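Local coordinates for protein muramoyltetrapeptide carboxypeptidase (Oxalobacter formigenes OXCC13, PDB 6UUK) that probably acts as a serine-type LD-carboxypeptidase of the S66 family, trimming the terminal residue from muramoyl tetrapeptides of the bacterial cell wall, at residues 223-235 and 255-267. Residues are numbered along the deposited sequence; the frame is centred on the assembly and turned at random.
Sequences LTMLAHMAGTPWM and VERMLLQLDESGI
Val255 meets Leu223 first, CG1 lying 3.7 Å from Leu223 CD2 with the two side chains crossing at about a right angle. Leu223 is a knob in a hole made by Val255, Met258, Leu259 and Leu262: its CG, anti to the backbone N (chi1 179°), sends CD2 to Val255 and CD1 to the two leucines. Met258, a selenomethionine, holds the centre, where the CA atoms of Ala227 and Met258 come within 5.6 Å. Its CB touches both Leu223 and the Ala227 methyl, and the chain, extended beyond CG, lays SE 3.6 Å from Thr224 OG1; that hydroxyl is hydrogen-bonded to Asp247. Leu259 closes another wall of the hole, CD2 standing 3.8 Å from Leu223 CD1. The carboxamide of Gln261 lies against the methyls of Ala227 and Ala230, NE2 3.4 Å from Ala230 CB; no hydrogen bond joins it to this segment, and NE2 bonds instead to Ala230 O of the second subunit. Shortening Gln261 to an alanine would probably open a gap beside the methyls of Ala227 and Ala230 and leave the Ala230 carbonyl of the second subunit without this donor. Leu262 lays CD2 3.8 Å from Leu226 O and against Ala227 CA, with Met235 CE a little farther off, while CD1 approaches Leu223 CD1. Ser265 OG bonds to Gln261 O (2.8 Å), and Gly266, with positive phi, ends the helix in a Schellman motif. Ile267 CD1 then faces Met235 CG. The short helical segments cross at 34° with axes 9.2 Å apart, and Leu223 and Met258 both touch strand 242-248: two neighbouring helices, each following a strand of one mixed sheet, pack side by side in the LD-carboxypeptidase C-terminal domain, close to the predicted charge-relay residue Glu246.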
loop_
_atom_site.group_PDB
_atom_site.type_symbol
_atom_site.label_atom_id
_atom_site.label_comp_id
_atom_site.label_asym_id
_atom_site.label_seq_id
_atom_site.Cartn_x
_atom_site.Cartn_y
_atom_site.Cartn_z
ATOM N N LEU B 223 5.400 4.915 6.137
ATOM C CA LEU B 223 5.666 4.356 4.814
ATOM C C LEU B 223 4.384 3.891 4.134
ATOM O O LEU B 223 4.234 4.041 2.915
ATOM C CB LEU B 223 6.664 3.203 4.925
ATOM C CG LEU B 223 7.018 2.494 3.616
ATOM C CD1 LEU B 223 7.615 3.474 2.616
ATOM C CD2 LEU B 223 7.969 1.337 3.870
ATOM N N THR B 224 3.451 3.322 4.900
ATOM C CA THR B 224 2.203 2.850 4.309
ATOM C C THR B 224 1.358 4.012 3.802
ATOM O O THR B 224 0.706 3.906 2.756
ATOM C CB THR B 224 1.420 2.017 5.325
ATOM O OG1 THR B 224 2.240 0.938 5.793
ATOM C CG2 THR B 224 0.158 1.445 4.696
HETATM N N MSE B 225 1.365 5.131 4.520
HETATM C CA MSE B 225 0.572 6.290 4.133
HETATM C C MSE B 225 1.219 7.046 2.976
HETATM O O MSE B 225 0.532 7.690 2.186
HETATM C CB MSE B 225 0.372 7.222 5.329
HETATM C CG MSE B 225 -0.100 6.506 6.581
HETATM SE SE MSE B 225 -1.689 5.419 6.270
HETATM C CE MSE B 225 -1.637 4.339 7.894
ATOM N N LEU B 226 2.549 6.963 2.880
ATOM C CA LEU B 226 3.250 7.604 1.773
ATOM C C LEU B 226 3.073 6.822 0.478
ATOM O O LEU B 226 2.816 7.409 -0.579
ATOM C CB LEU B 226 4.733 7.766 2.110
ATOM C CG LEU B 226 5.070 8.866 3.117
ATOM C CD1 LEU B 226 6.564 8.904 3.395
ATOM C CD2 LEU B 226 4.581 10.216 2.615
ATOM N N ALA B 227 3.212 5.494 0.538
ATOM C CA ALA B 227 2.924 4.673 -0.634
ATOM C C ALA B 227 1.454 4.765 -1.020
ATOM O O ALA B 227 1.110 4.628 -2.199
ATOM C CB ALA B 227 3.319 3.221 -0.369
ATOM N N HIS B 228 0.577 4.994 -0.039
ATOM C CA HIS B 228 -0.827 5.266 -0.323
ATOM C C HIS B 228 -1.017 6.578 -1.075
ATOM O O HIS B 228 -2.019 6.738 -1.781
ATOM C CB HIS B 228 -1.621 5.283 0.987
ATOM C CG HIS B 228 -3.038 5.740 0.835
ATOM N ND1 HIS B 228 -3.940 5.108 0.007
ATOM C CD2 HIS B 228 -3.709 6.765 1.411
ATOM C CE1 HIS B 228 -5.106 5.726 0.077
ATOM N NE2 HIS B 228 -4.993 6.734 0.922
HETATM N N MSE B 229 -0.076 7.509 -0.949
HETATM C CA MSE B 229 -0.168 8.803 -1.618
HETATM C C MSE B 229 0.340 8.757 -3.056
HETATM O O MSE B 229 0.222 9.736 -3.791
HETATM C CB MSE B 229 0.612 9.860 -0.837
HETATM C CG MSE B 229 -0.076 10.346 0.421
HETATM SE SE MSE B 229 -1.816 11.123 0.034
HETATM C CE MSE B 229 -1.905 12.376 1.518
ATOM N N ALA B 230 0.911 7.622 -3.447
ATOM C CA ALA B 230 1.473 7.482 -4.786
ATOM C C ALA B 230 0.366 7.555 -5.831
ATOM O O ALA B 230 -0.594 6.778 -5.787
ATOM C CB ALA B 230 2.237 6.167 -4.902
ATOM N N GLY B 231 0.501 8.488 -6.772
ATOM C CA GLY B 231 -0.479 8.680 -7.818
ATOM C C GLY B 231 -1.593 9.649 -7.485
ATOM O O GLY B 231 -2.320 10.068 -8.395
ATOM N N THR B 232 -1.750 10.022 -6.213
ATOM C CA THR B 232 -2.802 10.931 -5.792
ATOM C C THR B 232 -2.320 12.378 -5.856
ATOM O O THR B 232 -1.130 12.652 -5.666
ATOM C CB THR B 232 -3.247 10.607 -4.369
ATOM O OG1 THR B 232 -2.207 10.964 -3.450
ATOM C CG2 THR B 232 -3.539 9.120 -4.233
ATOM N N PRO B 233 -3.224 13.325 -6.125
ATOM C CA PRO B 233 -2.825 14.742 -6.138
ATOM C C PRO B 233 -2.414 15.279 -4.778
ATOM O O PRO B 233 -1.950 16.423 -4.702
ATOM C CB PRO B 233 -4.083 15.459 -6.654
ATOM C CG PRO B 233 -4.888 14.395 -7.333
ATOM C CD PRO B 233 -4.617 13.142 -6.563
ATOM N N TRP B 234 -2.572 14.500 -3.707
ATOM C CA TRP B 234 -2.191 14.950 -2.376
ATOM C C TRP B 234 -0.715 14.725 -2.074
ATOM O O TRP B 234 -0.239 15.178 -1.027
ATOM C CB TRP B 234 -3.043 14.243 -1.319
ATOM C CG TRP B 234 -4.513 14.274 -1.607
ATOM C CD1 TRP B 234 -5.258 13.278 -2.167
ATOM C CD2 TRP B 234 -5.416 15.357 -1.355
ATOM N NE1 TRP B 234 -6.570 13.673 -2.277
ATOM C CE2 TRP B 234 -6.692 14.946 -1.786
ATOM C CE3 TRP B 234 -5.268 16.635 -0.806
ATOM C CZ2 TRP B 234 -7.815 15.765 -1.685
ATOM C CZ3 TRP B 234 -6.384 17.447 -0.707
ATOM C CH2 TRP B 234 -7.640 17.009 -1.144
HETATM N N MSE B 235 0.014 14.045 -2.954
HETATM C CA MSE B 235 1.445 13.830 -2.769
HETATM C C MSE B 235 2.234 15.103 -3.053
HETATM O O MSE B 235 2.139 15.670 -4.141
HETATM C CB MSE B 235 1.939 12.695 -3.670
HETATM C CG MSE B 235 3.455 12.567 -3.734
HETATM SE SE MSE B 235 4.252 11.850 -2.104
HETATM C CE MSE B 235 3.881 9.957 -2.391
ATOM N N VAL B 255 8.301 -3.686 3.250
ATOM C CA VAL B 255 8.982 -2.396 3.267
ATOM C C VAL B 255 9.622 -2.120 1.912
ATOM O O VAL B 255 9.502 -1.018 1.363
ATOM C CB VAL B 255 10.021 -2.353 4.401
ATOM C CG1 VAL B 255 10.726 -1.006 4.430
ATOM C CG2 VAL B 255 9.357 -2.646 5.738
ATOM N N GLU B 256 10.311 -3.118 1.353
ATOM C CA GLU B 256 10.921 -2.956 0.037
ATOM C C GLU B 256 9.870 -2.744 -1.043
ATOM O O GLU B 256 10.119 -2.027 -2.019
ATOM C CB GLU B 256 11.775 -4.178 -0.299
ATOM C CG GLU B 256 12.733 -3.972 -1.458
ATOM C CD GLU B 256 13.425 -5.256 -1.869
ATOM O OE1 GLU B 256 12.799 -6.066 -2.584
ATOM O OE2 GLU B 256 14.589 -5.461 -1.468
ATOM N N ARG B 257 8.698 -3.360 -0.887
ATOM C CA ARG B 257 7.640 -3.219 -1.881
ATOM C C ARG B 257 7.149 -1.779 -1.959
ATOM O O ARG B 257 7.087 -1.189 -3.044
ATOM C CB ARG B 257 6.491 -4.170 -1.546
ATOM C CG ARG B 257 5.342 -4.161 -2.536
ATOM C CD ARG B 257 4.292 -5.177 -2.125
ATOM N NE ARG B 257 3.863 -4.971 -0.744
ATOM C CZ ARG B 257 3.153 -5.847 -0.042
ATOM N NH1 ARG B 257 2.792 -7.001 -0.587
ATOM N NH2 ARG B 257 2.808 -5.573 1.209
HETATM N N MSE B 258 6.803 -1.194 -0.817
HETATM C CA MSE B 258 6.308 0.177 -0.777
HETATM C C MSE B 258 7.398 1.177 -1.148
HETATM O O MSE B 258 7.111 2.248 -1.683
HETATM C CB MSE B 258 5.737 0.494 0.604
HETATM C CG MSE B 258 4.479 -0.292 0.930
HETATM SE SE MSE B 258 3.806 0.033 2.728
HETATM C CE MSE B 258 2.142 -0.976 2.610
ATOM N N LEU B 259 8.654 0.824 -0.863
ATOM C CA LEU B 259 9.765 1.661 -1.302
ATOM C C LEU B 259 9.956 1.584 -2.811
ATOM O O LEU B 259 10.413 2.554 -3.426
ATOM C CB LEU B 259 11.051 1.258 -0.581
ATOM C CG LEU B 259 11.162 1.662 0.891
ATOM C CD1 LEU B 259 12.438 1.110 1.505
ATOM C CD2 LEU B 259 11.102 3.174 1.040
ATOM N N LEU B 260 9.616 0.447 -3.422
ATOM C CA LEU B 260 9.685 0.346 -4.875
ATOM C C LEU B 260 8.585 1.158 -5.546
ATOM O O LEU B 260 8.790 1.682 -6.647
ATOM C CB LEU B 260 9.605 -1.117 -5.313
ATOM C CG LEU B 260 10.890 -1.935 -5.170
ATOM C CD1 LEU B 260 10.682 -3.356 -5.669
ATOM C CD2 LEU B 260 12.035 -1.265 -5.914
ATOM N N GLN B 261 7.418 1.274 -4.906
ATOM C CA GLN B 261 6.364 2.121 -5.454
ATOM C C GLN B 261 6.790 3.582 -5.457
ATOM O O GLN B 261 6.548 4.307 -6.429
ATOM C CB GLN B 261 5.071 1.940 -4.662
ATOM C CG GLN B 261 3.912 2.776 -5.184
ATOM C CD GLN B 261 2.615 2.500 -4.453
ATOM O OE1 GLN B 261 2.613 1.937 -3.359
ATOM N NE2 GLN B 261 1.499 2.892 -5.057
ATOM N N LEU B 262 7.431 4.033 -4.376
ATOM C CA LEU B 262 7.974 5.385 -4.347
ATOM C C LEU B 262 9.139 5.558 -5.312
ATOM O O LEU B 262 9.428 6.689 -5.716
ATOM C CB LEU B 262 8.417 5.748 -2.930
ATOM C CG LEU B 262 7.349 5.611 -1.844
ATOM C CD1 LEU B 262 7.903 6.013 -0.485
ATOM C CD2 LEU B 262 6.116 6.433 -2.191
ATOM N N ASP B 263 9.815 4.471 -5.685
ATOM C CA ASP B 263 10.901 4.576 -6.652
ATOM C C ASP B 263 10.383 4.517 -8.086
ATOM O O ASP B 263 10.824 5.295 -8.938
ATOM C CB ASP B 263 11.934 3.480 -6.401
ATOM C CG ASP B 263 13.067 3.506 -7.407
ATOM O OD1 ASP B 263 13.854 4.479 -7.403
ATOM O OD2 ASP B 263 13.173 2.550 -8.203
ATOM N N GLU B 264 9.444 3.610 -8.365
ATOM C CA GLU B 264 8.872 3.524 -9.707
ATOM C C GLU B 264 8.042 4.757 -10.045
ATOM O O GLU B 264 8.019 5.189 -11.204
ATOM C CB GLU B 264 8.026 2.257 -9.841
ATOM C CG GLU B 264 8.834 0.970 -9.791
ATOM C CD GLU B 264 9.747 0.808 -10.992
ATOM O OE1 GLU B 264 9.432 1.374 -12.060
ATOM O OE2 GLU B 264 10.780 0.118 -10.869
ATOM N N SER B 265 7.359 5.339 -9.056
ATOM C CA SER B 265 6.610 6.568 -9.288
ATOM C C SER B 265 7.515 7.773 -9.509
ATOM O O SER B 265 7.016 8.838 -9.892
ATOM C CB SER B 265 5.666 6.844 -8.115
ATOM O OG SER B 265 4.740 5.786 -7.943
ATOM N N GLY B 266 8.816 7.636 -9.275
ATOM C CA GLY B 266 9.758 8.711 -9.501
ATOM C C GLY B 266 9.991 9.630 -8.324
ATOM O O GLY B 266 10.602 10.691 -8.502
ATOM N N ILE B 267 9.534 9.260 -7.129
ATOM C CA ILE B 267 9.670 10.145 -5.976
ATOM C C ILE B 267 11.085 10.092 -5.412
ATOM O O ILE B 267 11.662 11.127 -5.059
ATOM C CB ILE B 267 8.620 9.785 -4.910
ATOM C CG1 ILE B 267 7.218 9.793 -5.520
ATOM C CG2 ILE B 267 8.703 10.749 -3.734
ATOM C CD1 ILE B 267 6.822 11.124 -6.119
#